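Local coordinates for surface-associated protein CshB (Streptococcus gordonii, PDB 6YZG) that probably mediates streptococcal adhesion to host fibronectin as a cell-wall adhesin, this chain containing its non-repetitive domain 2, at residues N70-S75 and Y114-T119; K209-D214 and F225-S230; V34-V39 and D126-Y131; P44-E49 and S118-V123. All blocks are in the same frame, centred on the assembly; numbering follows the deposited sequence.

Contact 1. Residues N70-S75 and Y114-T119; sequences NGFLTS and YPMNST
S118 O is the best-held polar atom of this contact, with one hydrogen bond and one weaker CA-H...O contact gripping it. The setting is the short antiparallel pairing of strand 71-72 with the start of strand 119-131. L73 N donates to S118 O over 2.9 Å at 158°. The donor sits 37° above the carbonyl plane, so it does not follow a lone pair. F72 CA lies 3.3 Å from S118 O and supplies the CA-H...O contact. F72 and T119 form the non-hydrogen-bonded pair, and their side chains diverge. CG of F72 stands anti to its carbonyl carbon (chi1 -62°), which turns the ring edge toward the 116-118 backbone and M116. The ring presents its edge to N117 O and S118 O. M116 CB meets the same edge at F72 CE1, 3.8 Å away, and the two side chains cross obliquely. The Y114 ring is stacked on W121, and its edge faces G71 O. S118 OG turns elsewhere and bonds to S253 O and R195 NH1 of the second subunit. T119 CB lies 3.3 Å from G71 O.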
loop_
_atom_site.group_PDB
_atom_site.type_symbol
_atom_site.label_atom_id
_atom_site.label_comp_id
_atom_site.label_asym_id
_atom_site.label_seq_id
_atom_site.Cartn_x
_atom_site.Cartn_y
_atom_site.Cartn_z
ATOM N N ASN A 70 5.364 7.299 -25.348
ATOM C CA ASN A 70 5.724 6.844 -23.993
ATOM C C ASN A 70 6.732 7.810 -23.389
ATOM O O ASN A 70 7.686 8.212 -24.090
ATOM C CB ASN A 70 6.246 5.426 -23.980
ATOM C CG ASN A 70 5.143 4.421 -24.251
ATOM O OD1 ASN A 70 3.944 4.728 -24.184
ATOM N ND2 ASN A 70 5.594 3.187 -24.469
ATOM N N GLY A 71 6.580 8.151 -22.139
ATOM C CA GLY A 71 7.631 8.948 -21.503
ATOM C C GLY A 71 7.209 9.355 -20.111
ATOM O O GLY A 71 6.358 8.725 -19.476
ATOM N N PHE A 72 7.910 10.347 -19.554
ATOM C CA PHE A 72 7.635 10.825 -18.196
ATOM C C PHE A 72 6.356 11.666 -18.109
ATOM O O PHE A 72 6.003 12.342 -19.101
ATOM C CB PHE A 72 8.825 11.668 -17.726
ATOM C CG PHE A 72 10.110 10.870 -17.663
ATOM C CD1 PHE A 72 10.241 9.929 -16.678
ATOM C CD2 PHE A 72 11.169 11.118 -18.521
ATOM C CE1 PHE A 72 11.397 9.178 -16.556
ATOM C CE2 PHE A 72 12.340 10.368 -18.390
ATOM C CZ PHE A 72 12.424 9.382 -17.447
ATOM N N LEU A 73 5.765 11.667 -16.926
ATOM C CA LEU A 73 4.764 12.704 -16.604
ATOM C C LEU A 73 5.392 14.085 -16.857
ATOM O O LEU A 73 6.542 14.283 -16.471
ATOM C CB LEU A 73 4.302 12.544 -15.193
ATOM C CG LEU A 73 3.592 11.243 -14.859
ATOM C CD1 LEU A 73 3.415 11.066 -13.339
ATOM C CD2 LEU A 73 2.262 11.173 -15.568
ATOM N N THR A 74 4.629 15.003 -17.460
ATOM C CA THR A 74 5.194 16.306 -17.814
ATOM C C THR A 74 5.426 17.116 -16.550
ATOM O O THR A 74 6.159 18.133 -16.671
ATOM C CB THR A 74 4.340 17.074 -18.836
ATOM O OG1 THR A 74 3.174 17.613 -18.177
ATOM C CG2 THR A 74 3.921 16.235 -20.014
ATOM N N SER A 75 4.851 16.774 -15.424
ATOM C CA SER A 75 5.105 17.398 -14.113
ATOM C C SER A 75 6.376 16.876 -13.457
ATOM O O SER A 75 6.789 17.436 -12.430
ATOM C CB SER A 75 3.926 17.212 -13.242
ATOM O OG SER A 75 3.599 15.800 -13.174
ATOM N N TYR A 114 8.630 -0.529 -17.168
ATOM C CA TYR A 114 9.129 0.722 -17.801
ATOM C C TYR A 114 9.944 1.304 -16.656
ATOM O O TYR A 114 9.371 2.023 -15.878
ATOM C CB TYR A 114 7.946 1.589 -18.223
ATOM C CG TYR A 114 8.263 2.704 -19.179
ATOM C CD1 TYR A 114 8.765 2.447 -20.439
ATOM C CD2 TYR A 114 7.980 4.007 -18.831
ATOM C CE1 TYR A 114 8.988 3.470 -21.328
ATOM C CE2 TYR A 114 8.214 5.040 -19.699
ATOM C CZ TYR A 114 8.711 4.770 -20.956
ATOM O OH TYR A 114 8.924 5.773 -21.819
ATOM N N PRO A 115 11.236 0.938 -16.555
ATOM C CA PRO A 115 11.986 1.077 -15.322
ATOM C C PRO A 115 12.496 2.416 -14.795
ATOM O O PRO A 115 13.584 2.488 -14.361
ATOM C CB PRO A 115 13.058 -0.004 -15.482
ATOM C CG PRO A 115 13.382 0.080 -16.917
ATOM C CD PRO A 115 12.030 0.285 -17.590
ATOM N N MET A 116 11.642 3.419 -14.912
ATOM C CA MET A 116 11.849 4.665 -14.156
ATOM C C MET A 116 10.516 5.030 -13.539
ATOM O O MET A 116 9.459 4.737 -14.091
ATOM C CB MET A 116 12.362 5.776 -15.035
ATOM C CG MET A 116 13.703 5.405 -15.641
ATOM S SD MET A 116 15.036 5.916 -14.626
ATOM C CE MET A 116 14.911 7.723 -14.672
ATOM N N ASN A 117 10.551 5.760 -12.444
ATOM C CA ASN A 117 9.337 6.295 -11.822
ATOM C C ASN A 117 8.778 7.492 -12.623
ATOM O O ASN A 117 9.482 8.190 -13.326
ATOM C CB ASN A 117 9.647 6.714 -10.403
ATOM C CG ASN A 117 10.180 5.520 -9.637
ATOM O OD1 ASN A 117 9.465 4.527 -9.522
ATOM N ND2 ASN A 117 11.403 5.647 -9.113
ATOM N N SER A 118 7.489 7.713 -12.430
ATOM C CA SER A 118 6.822 8.970 -12.823
ATOM C C SER A 118 6.600 9.060 -14.323
ATOM O O SER A 118 7.096 9.954 -15.009
ATOM C CB SER A 118 7.544 10.199 -12.314
ATOM O OG SER A 118 7.767 10.047 -10.915
ATOM N N THR A 119 5.794 8.126 -14.850
ATOM C CA THR A 119 5.615 7.926 -16.304
ATOM C C THR A 119 4.165 7.753 -16.700
ATOM O O THR A 119 3.298 7.537 -15.885
ATOM C CB THR A 119 6.438 6.738 -16.811
ATOM O OG1 THR A 119 5.863 5.556 -16.262
ATOM C CG2 THR A 119 7.906 6.855 -16.469
#

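Contact 2. Residues K209-D214 and F225-S230; sequences KYLSPD and FGPNRS
A cis-proline bend in strand 224-229 meets the loop that follows helix 198-201, and ordered water fills part of the join. The peptide bond before P227 is cis, and the proline ring is turned against the loop backbone. Its CD atom lies 3.1 Å from Y210 O, the shortest approach between the two segments. The same CD comes within 3.7 Å of S212 N. One corner of the ring, P227 CG, is met by L211 CD2 at 4.0 Å, and the two side chains cross at about a right angle. L211 and P227 both also rest on F153 of strand 153-158.

Water carries the polar side. One molecule donates to both Y210 O and G226 O. A second accepts from S212 N, 2.8 Å away, and donates to P227 O. A third bridges S212 OG and G226 O. OG of S212 is anti to its backbone N (chi1 -174°). There it accepts from D214 N over 3.1 Å, closing an ST turn that holds the loop in shape.

The second subunit lies close, with its S286 packed on S212. The chemistry is thus mixed: apolar contact at the proline ring, and backbone polar groups joined through water. Two waters lie within bonding distance of G226 O, so residues 209-214 reach this carbonyl through water rather than directly.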
loop_
_atom_site.group_PDB
_atom_site.type_symbol
_atom_site.label_atom_id
_atom_site.label_comp_id
_atom_site.label_asym_id
_atom_site.label_seq_id
_atom_site.Cartn_x
_atom_site.Cartn_y
_atom_site.Cartn_z
ATOM N N LYS A 209 -10.436 10.914 -16.870
ATOM C CA LYS A 209 -10.908 10.055 -17.987
ATOM C C LYS A 209 -9.946 8.864 -18.178
ATOM O O LYS A 209 -10.179 8.087 -19.109
ATOM C CB LYS A 209 -11.199 10.829 -19.268
ATOM C CG LYS A 209 -12.312 11.862 -19.073
ATOM C CD LYS A 209 -13.570 11.242 -18.471
ATOM C CE LYS A 209 -14.700 12.226 -18.188
ATOM N NZ LYS A 209 -15.238 12.804 -19.436
ATOM N N TYR A 210 -8.943 8.648 -17.341
ATOM C CA TYR A 210 -8.271 7.320 -17.202
ATOM C C TYR A 210 -9.144 6.422 -16.342
ATOM O O TYR A 210 -8.967 5.212 -16.417
ATOM C CB TYR A 210 -6.868 7.464 -16.631
ATOM C CG TYR A 210 -5.781 7.745 -17.634
ATOM C CD1 TYR A 210 -5.893 8.726 -18.606
ATOM C CD2 TYR A 210 -4.603 7.023 -17.607
ATOM C CE1 TYR A 210 -4.877 8.950 -19.504
ATOM C CE2 TYR A 210 -3.564 7.254 -18.486
ATOM C CZ TYR A 210 -3.702 8.207 -19.456
ATOM O OH TYR A 210 -2.679 8.523 -20.326
ATOM N N LEU A 211 -9.960 6.948 -15.436
ATOM C CA LEU A 211 -10.746 6.137 -14.515
ATOM C C LEU A 211 -11.794 5.360 -15.269
ATOM O O LEU A 211 -12.285 5.796 -16.325
ATOM C CB LEU A 211 -11.338 7.067 -13.460
ATOM C CG LEU A 211 -10.335 7.844 -12.619
ATOM C CD1 LEU A 211 -11.063 8.631 -11.537
ATOM C CD2 LEU A 211 -9.239 6.962 -12.109
ATOM N N SER A 212 -12.159 4.211 -14.725
ATOM C CA SER A 212 -13.217 3.393 -15.356
ATOM C C SER A 212 -14.543 4.128 -15.344
ATOM O O SER A 212 -14.965 4.673 -14.320
ATOM C CB SER A 212 -13.364 2.075 -14.657
ATOM O OG SER A 212 -14.303 1.279 -15.383
ATOM N N PRO A 213 -15.291 4.083 -16.428
ATOM C CA PRO A 213 -16.698 4.529 -16.415
ATOM C C PRO A 213 -17.563 3.672 -15.503
ATOM O O PRO A 213 -18.580 4.113 -15.014
ATOM C CB PRO A 213 -17.127 4.267 -17.875
ATOM C CG PRO A 213 -15.917 4.342 -18.676
ATOM C CD PRO A 213 -14.834 3.777 -17.786
ATOM N N ASP A 214 -17.138 2.433 -15.246
ATOM C CA ASP A 214 -17.867 1.411 -14.459
ATOM C C ASP A 214 -17.289 1.420 -13.059
ATOM O O ASP A 214 -16.327 0.716 -12.755
ATOM C CB ASP A 214 -17.759 0.058 -15.154
ATOM C CG ASP A 214 -18.370 -1.054 -14.371
ATOM O OD1 ASP A 214 -18.977 -0.820 -13.286
ATOM O OD2 ASP A 214 -18.095 -2.199 -14.771
ATOM N N PHE A 225 -10.430 -2.852 -18.692
ATOM C CA PHE A 225 -10.420 -3.161 -17.262
ATOM C C PHE A 225 -9.481 -2.248 -16.509
ATOM O O PHE A 225 -8.358 -2.018 -16.949
ATOM C CB PHE A 225 -9.982 -4.604 -17.018
ATOM C CG PHE A 225 -10.119 -5.076 -15.601
ATOM C CD1 PHE A 225 -11.366 -5.214 -15.007
ATOM C CD2 PHE A 225 -9.002 -5.348 -14.837
ATOM C CE1 PHE A 225 -11.468 -5.647 -13.683
ATOM C CE2 PHE A 225 -9.109 -5.790 -13.524
ATOM C CZ PHE A 225 -10.340 -5.896 -12.967
ATOM N N GLY A 226 -9.980 -1.767 -15.384
ATOM C CA GLY A 226 -9.178 -0.902 -14.519
ATOM C C GLY A 226 -9.385 0.566 -14.837
ATOM O O GLY A 226 -10.073 0.879 -15.746
ATOM N N PRO A 227 -8.683 1.471 -14.151
ATOM C CA PRO A 227 -7.748 1.131 -13.104
ATOM C C PRO A 227 -8.368 0.849 -11.731
ATOM O O PRO A 227 -9.265 1.440 -11.322
ATOM C CB PRO A 227 -6.855 2.385 -13.063
ATOM C CG PRO A 227 -7.817 3.478 -13.370
ATOM C CD PRO A 227 -8.680 2.885 -14.462
ATOM N N ASN A 228 -7.775 -0.116 -11.065
ATOM C CA ASN A 228 -8.218 -0.497 -9.714
ATOM C C ASN A 228 -7.062 -0.534 -8.718
ATOM O O ASN A 228 -5.949 -0.261 -9.049
ATOM C CB ASN A 228 -8.661 -1.951 -9.710
ATOM C CG ASN A 228 -9.688 -2.249 -10.766
ATOM O OD1 ASN A 228 -10.708 -1.614 -10.839
ATOM N ND2 ASN A 228 -9.378 -3.220 -11.599
ATOM N N ARG A 229 -7.430 -0.929 -7.499
ATOM C CA ARG A 229 -6.480 -1.259 -6.404
ATOM C C ARG A 229 -7.037 -2.439 -5.610
ATOM O O ARG A 229 -8.229 -2.551 -5.441
ATOM C CB ARG A 229 -6.080 -0.030 -5.602
ATOM C CG ARG A 229 -7.212 0.852 -5.112
ATOM C CD ARG A 229 -6.592 2.071 -4.508
ATOM N NE ARG A 229 -5.436 1.731 -3.706
ATOM C CZ ARG A 229 -5.385 1.907 -2.402
ATOM N NH1 ARG A 229 -4.309 1.570 -1.720
ATOM N NH2 ARG A 229 -6.422 2.448 -1.800
ATOM N N SER A 230 -6.151 -3.343 -5.203
ATOM C CA SER A 230 -6.490 -4.528 -4.363
ATOM C C SER A 230 -6.978 -4.000 -3.008
ATOM O O SER A 230 -6.448 -2.931 -2.631
ATOM C CB SER A 230 -5.322 -5.480 -4.185
ATOM O OG SER A 230 -5.613 -6.398 -3.133
HETATM O O HOH W 1 -10.261 3.054 -17.617
HETATM O O HOH W 2 -11.076 3.364 -12.282
HETATM O O HOH W 3 -12.613 0.416 -17.334
#

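Contact 3. Residues V34-V39 and D126-Y131; sequences VVTLTV and DIEATY
The flat groups that meet here are peptide units, and they meet edge to edge rather than face to face. They belong to two neighbouring strands of an antiparallel sheet, and the segments 34-39 and 126-131 run at 166° to each other. Six backbone hydrogen bonds join them. In five, the donor lies in the plane of the accepting carbonyl. The exception is T36 N to E128 O, 2.9 Å long and nearly along the C=O axis. The bond from D126 N to T38 O measures 2.8 Å. Between the bonded pairs, CA-H...O contacts fill the gaps, as from V35 CA to E128 O at 3.4 Å.

V35, L37, I127 and A129 line one face of the sheet. L37 and I127 lie side by side there and point the same way. L37 CD2 touches I127 CG1 at 4.1 Å. This face is buried, and F262 and M260 of the second subunit pack on V35 and L37.

V34, T36, T38, D126, E128 and T130 line the other face. E128 CG is anti to its backbone N (chi1 165°), so its chain runs beside T36. A water joins the two. It lies 2.9 Å from T36 OG1 and within bonding distance of E128 OE2 and V34 O. It has more acceptors in reach than protons, so not all can be served at once. D126 OD1 has a long, weak ion pair with K40 and lies near E245 OE1 of the second subunit. Those like charges could favour proton uptake by one carboxylate. The pairing therefore has one apolar, dimer-facing side and one polar, partly hydrated side.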
loop_
_atom_site.group_PDB
_atom_site.type_symbol
_atom_site.label_atom_id
_atom_site.label_comp_id
_atom_site.label_asym_id
_atom_site.label_seq_id
_atom_site.Cartn_x
_atom_site.Cartn_y
_atom_site.Cartn_z
ATOM N N VAL A 34 2.596 -22.795 -28.772
ATOM C CA VAL A 34 3.548 -21.691 -28.982
ATOM C C VAL A 34 2.766 -20.378 -28.972
ATOM O O VAL A 34 1.817 -20.225 -29.772
ATOM C CB VAL A 34 4.359 -21.804 -30.283
ATOM C CG1 VAL A 34 5.294 -20.585 -30.368
ATOM C CG2 VAL A 34 5.118 -23.130 -30.310
ATOM N N VAL A 35 3.212 -19.462 -28.132
ATOM C CA VAL A 35 2.636 -18.102 -28.137
ATOM C C VAL A 35 3.677 -17.130 -28.646
ATOM O O VAL A 35 4.871 -17.198 -28.312
ATOM C CB VAL A 35 2.149 -17.712 -26.738
ATOM C CG1 VAL A 35 1.039 -18.605 -26.242
ATOM C CG2 VAL A 35 3.235 -17.628 -25.730
ATOM N N THR A 36 3.203 -16.226 -29.491
ATOM C CA THR A 36 4.082 -15.196 -30.048
ATOM C C THR A 36 3.417 -13.866 -29.785
ATOM O O THR A 36 2.245 -13.669 -30.237
ATOM C CB THR A 36 4.315 -15.363 -31.543
ATOM O OG1 THR A 36 4.844 -16.689 -31.809
ATOM C CG2 THR A 36 5.268 -14.323 -32.061
ATOM N N LEU A 37 4.099 -12.953 -29.132
ATOM C CA LEU A 37 3.664 -11.579 -28.907
ATOM C C LEU A 37 4.501 -10.706 -29.838
ATOM O O LEU A 37 5.742 -10.850 -29.900
ATOM C CB LEU A 37 3.923 -11.081 -27.488
ATOM C CG LEU A 37 3.431 -11.930 -26.329
ATOM C CD1 LEU A 37 3.649 -11.211 -25.010
ATOM C CD2 LEU A 37 2.068 -12.522 -26.484
ATOM N N THR A 38 3.854 -9.788 -30.532
ATOM C CA THR A 38 4.553 -8.805 -31.366
ATOM C C THR A 38 4.154 -7.407 -30.923
ATOM O O THR A 38 2.951 -7.166 -30.780
ATOM C CB THR A 38 4.207 -8.947 -32.852
ATOM O OG1 THR A 38 4.474 -10.300 -33.284
ATOM C CG2 THR A 38 5.006 -8.003 -33.711
ATOM N N VAL A 39 5.118 -6.540 -30.660
ATOM C CA VAL A 39 4.786 -5.154 -30.290
ATOM C C VAL A 39 4.188 -4.418 -31.470
ATOM O O VAL A 39 4.873 -4.295 -32.531
ATOM C CB VAL A 39 5.993 -4.430 -29.732
ATOM C CG1 VAL A 39 5.603 -3.021 -29.417
ATOM C CG2 VAL A 39 6.608 -5.145 -28.555
ATOM N N ASP A 126 0.180 -7.676 -30.616
ATOM C CA ASP A 126 -0.546 -8.630 -31.476
ATOM C C ASP A 126 -0.208 -9.988 -30.848
ATOM O O ASP A 126 0.924 -10.203 -30.471
ATOM C CB ASP A 126 -0.113 -8.518 -32.942
ATOM C CG ASP A 126 -0.770 -7.385 -33.732
ATOM O OD1 ASP A 126 -1.957 -7.206 -33.629
ATOM O OD2 ASP A 126 -0.062 -6.682 -34.437
ATOM N N ILE A 127 -1.198 -10.832 -30.706
ATOM C CA ILE A 127 -0.999 -12.159 -30.073
ATOM C C ILE A 127 -1.370 -13.242 -31.069
ATOM O O ILE A 127 -2.391 -13.115 -31.683
ATOM C CB ILE A 127 -1.913 -12.312 -28.847
ATOM C CG1 ILE A 127 -1.591 -11.304 -27.755
ATOM C CG2 ILE A 127 -1.883 -13.739 -28.323
ATOM C CD1 ILE A 127 -2.745 -11.261 -26.799
ATOM N N GLU A 128 -0.547 -14.271 -31.133
ATOM C CA GLU A 128 -0.843 -15.465 -31.948
ATOM C C GLU A 128 -0.501 -16.692 -31.108
ATOM O O GLU A 128 0.519 -16.712 -30.476
ATOM C CB GLU A 128 0.022 -15.435 -33.194
ATOM C CG GLU A 128 0.129 -16.728 -33.971
ATOM C CD GLU A 128 1.266 -16.500 -34.951
ATOM O OE1 GLU A 128 1.133 -15.557 -35.730
ATOM O OE2 GLU A 128 2.312 -17.130 -34.808
ATOM N N ALA A 129 -1.421 -17.627 -31.063
ATOM C CA ALA A 129 -1.171 -18.904 -30.390
ATOM C C ALA A 129 -1.326 -20.002 -31.420
ATOM O O ALA A 129 -2.268 -19.960 -32.217
ATOM C CB ALA A 129 -2.144 -19.133 -29.274
ATOM N N THR A 130 -0.413 -20.959 -31.405
ATOM C CA THR A 130 -0.532 -22.166 -32.268
ATOM C C THR A 130 -0.414 -23.419 -31.431
ATOM O O THR A 130 0.322 -23.485 -30.459
ATOM C CB THR A 130 0.485 -22.173 -33.392
ATOM O OG1 THR A 130 1.806 -22.267 -32.814
ATOM C CG2 THR A 130 0.377 -20.960 -34.281
ATOM N N TYR A 131 -1.209 -24.422 -31.802
ATOM C CA TYR A 131 -1.142 -25.742 -31.163
ATOM C C TYR A 131 -0.846 -26.766 -32.257
ATOM O O TYR A 131 -1.611 -26.847 -33.186
ATOM C CB TYR A 131 -2.366 -26.123 -30.344
ATOM C CG TYR A 131 -2.189 -27.452 -29.660
ATOM C CD1 TYR A 131 -1.161 -27.679 -28.754
ATOM C CD2 TYR A 131 -2.993 -28.530 -30.014
ATOM C CE1 TYR A 131 -0.973 -28.919 -28.153
ATOM C CE2 TYR A 131 -2.833 -29.766 -29.409
ATOM C CZ TYR A 131 -1.812 -29.972 -28.504
ATOM O OH TYR A 131 -1.643 -31.204 -27.905
HETATM O O HOH W 4 2.728 -18.640 -32.101
#

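Contact 4. Residues P44-E49 and S118-V123; sequences PFNSTE and STNWGV
A 3-10 turn at residues 45-47, leading into helix 49-55, docks on strand 119-131. Two asparagine side chains and one water make the join. N120 CG is anti to its backbone N (chi1 174°), so the amide reaches across to the turn. N120 ND2 donates to N46 OD1 over 3.0 Å at 143°. The bond is bent: the donor sits 52° out of the N46 carbonyl plane, and the two side chains cross obliquely. The other end of the N120 amide is also held, since OD1 bonds to Y210 OH and can accept a hydrogen bond from the water. That water accepts from F45 N and can also donate to W121 O, though it has more acceptors in reach than protons. This water thus ties the start of the turn to the strand backbone.

P44 packs at the strand as well, with its CB 3.6 Å from N120 OD1. Its CA lies 3.8 Å from W121 C. The turn is braced from within. P44 O accepts from both S47 N and S47 OG, the latter at 2.7 Å. F45 O accepts from T48 N and T48 OG1. T48 is the N-cap of helix 49-55, and its hydroxyl also caps Y51 N. A strand of the second subunit pairs with T119-V123, so the sheet continues across the interface. T48 OG1 itself lies 3.8 Å above one face of the F45 ring, offset toward the rim.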
loop_
_atom_site.group_PDB
_atom_site.type_symbol
_atom_site.label_atom_id
_atom_site.label_comp_id
_atom_site.label_asym_id
_atom_site.label_seq_id
_atom_site.Cartn_x
_atom_site.Cartn_y
_atom_site.Cartn_z
ATOM N N PRO A 44 0.923 5.849 -24.977
ATOM C CA PRO A 44 0.113 5.914 -23.762
ATOM C C PRO A 44 -1.398 6.078 -24.010
ATOM O O PRO A 44 -1.859 6.211 -25.118
ATOM C CB PRO A 44 0.672 7.147 -23.066
ATOM C CG PRO A 44 0.999 8.063 -24.238
ATOM C CD PRO A 44 1.636 7.123 -25.257
ATOM N N PHE A 45 -2.149 5.903 -22.938
ATOM C CA PHE A 45 -3.623 5.766 -23.033
ATOM C C PHE A 45 -4.252 7.048 -23.631
ATOM O O PHE A 45 -5.284 6.942 -24.306
ATOM C CB PHE A 45 -4.220 5.452 -21.679
ATOM C CG PHE A 45 -5.670 5.066 -21.666
ATOM C CD1 PHE A 45 -6.105 3.873 -22.223
ATOM C CD2 PHE A 45 -6.591 5.935 -21.127
ATOM C CE1 PHE A 45 -7.452 3.566 -22.151
ATOM C CE2 PHE A 45 -7.950 5.629 -21.088
ATOM C CZ PHE A 45 -8.354 4.429 -21.601
ATOM N N ASN A 46 -3.671 8.198 -23.410
ATOM C CA ASN A 46 -4.186 9.505 -23.942
ATOM C C ASN A 46 -4.040 9.564 -25.461
ATOM O O ASN A 46 -4.547 10.536 -26.050
ATOM C CB ASN A 46 -3.483 10.660 -23.246
ATOM C CG ASN A 46 -1.977 10.632 -23.318
ATOM O OD1 ASN A 46 -1.386 9.653 -22.899
ATOM N ND2 ASN A 46 -1.287 11.688 -23.761
ATOM N N SER A 47 -3.444 8.582 -26.102
ATOM C CA SER A 47 -3.379 8.461 -27.573
ATOM C C SER A 47 -4.447 7.556 -28.144
ATOM O O SER A 47 -4.455 7.404 -29.404
ATOM C CB SER A 47 -2.033 7.966 -28.048
ATOM O OG SER A 47 -1.831 6.593 -27.776
ATOM N N THR A 48 -5.237 6.909 -27.309
ATOM C CA THR A 48 -6.182 5.884 -27.823
ATOM C C THR A 48 -7.545 6.450 -28.229
ATOM O O THR A 48 -7.935 7.451 -27.738
ATOM C CB THR A 48 -6.421 4.770 -26.792
ATOM O OG1 THR A 48 -7.083 5.307 -25.644
ATOM C CG2 THR A 48 -5.143 4.098 -26.349
ATOM N N GLU A 49 -8.236 5.722 -29.094
ATOM C CA GLU A 49 -9.620 6.087 -29.491
ATOM C C GLU A 49 -10.544 5.947 -28.275
ATOM O O GLU A 49 -11.473 6.650 -28.202
ATOM C CB GLU A 49 -10.117 5.208 -30.636
ATOM C CG GLU A 49 -9.342 5.433 -31.900
ATOM C CD GLU A 49 -9.781 6.554 -32.816
ATOM O OE1 GLU A 49 -10.874 7.067 -32.649
ATOM O OE2 GLU A 49 -9.016 6.853 -33.754
ATOM N N SER A 118 7.489 7.713 -12.430
ATOM C CA SER A 118 6.822 8.970 -12.823
ATOM C C SER A 118 6.600 9.060 -14.323
ATOM O O SER A 118 7.096 9.954 -15.009
ATOM C CB SER A 118 7.544 10.199 -12.314
ATOM O OG SER A 118 7.767 10.047 -10.915
ATOM N N THR A 119 5.794 8.126 -14.850
ATOM C CA THR A 119 5.615 7.926 -16.304
ATOM C C THR A 119 4.165 7.753 -16.700
ATOM O O THR A 119 3.298 7.537 -15.885
ATOM C CB THR A 119 6.438 6.738 -16.811
ATOM O OG1 THR A 119 5.863 5.556 -16.262
ATOM C CG2 THR A 119 7.906 6.855 -16.469
ATOM N N ASN A 120 3.952 7.831 -17.995
ATOM C CA ASN A 120 2.657 7.620 -18.664
ATOM C C ASN A 120 3.014 6.901 -19.959
ATOM O O ASN A 120 3.661 7.462 -20.865
ATOM C CB ASN A 120 1.982 8.961 -18.942
ATOM C CG ASN A 120 0.710 8.884 -19.752
ATOM O OD1 ASN A 120 -0.075 7.960 -19.636
ATOM N ND2 ASN A 120 0.429 9.958 -20.504
ATOM N N TRP A 121 2.693 5.609 -19.996
ATOM C CA TRP A 121 3.190 4.728 -21.085
ATOM C C TRP A 121 2.160 3.676 -21.417
ATOM O O TRP A 121 1.257 3.388 -20.600
ATOM C CB TRP A 121 4.547 4.083 -20.738
ATOM C CG TRP A 121 4.518 3.123 -19.605
ATOM C CD1 TRP A 121 4.619 3.394 -18.268
ATOM C CD2 TRP A 121 4.481 1.684 -19.650
ATOM N NE1 TRP A 121 4.695 2.260 -17.514
ATOM C CE2 TRP A 121 4.609 1.182 -18.348
ATOM C CE3 TRP A 121 4.418 0.773 -20.709
ATOM C CZ2 TRP A 121 4.659 -0.183 -18.050
ATOM C CZ3 TRP A 121 4.447 -0.582 -20.415
ATOM C CH2 TRP A 121 4.567 -1.039 -19.118
ATOM N N GLY A 122 2.377 2.992 -22.536
ATOM C CA GLY A 122 1.555 1.806 -22.844
ATOM C C GLY A 122 2.220 0.977 -23.905
ATOM O O GLY A 122 3.208 1.392 -24.547
ATOM N N VAL A 123 1.701 -0.205 -24.058
ATOM C CA VAL A 123 2.151 -1.181 -25.077
ATOM C C VAL A 123 0.938 -1.922 -25.594
ATOM O O VAL A 123 0.064 -2.304 -24.783
ATOM C CB VAL A 123 3.195 -2.150 -24.507
ATOM C CG1 VAL A 123 2.722 -2.930 -23.290
ATOM C CG2 VAL A 123 3.756 -3.009 -25.646
HETATM O O HOH W 5 -0.829 5.348 -20.418
#

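Overall arrangement
Strand 119-131 links three of the four contacts. Contacts 1 and 4 share S118 and T119, and their centres are about 10 Å apart. They touch directly: N70 OD1 lies 2.9 Å from G122 N, and G71 O lies 3.0 Å from N120 N. Contact 3 lies farther along the same strand, its centre about 23 Å from that of contact 4; the two still touch, V39 CG1 lying 4.2 Å from V123 CG2. Contact 2 belongs to the other sheet region. It reaches contact 4 through Y210, whose OH lies 2.8 Å from N120 OD1. All four contacts border the second subunit, and at contacts 1, 3 and 4 the sheet continues into a strand of that subunit.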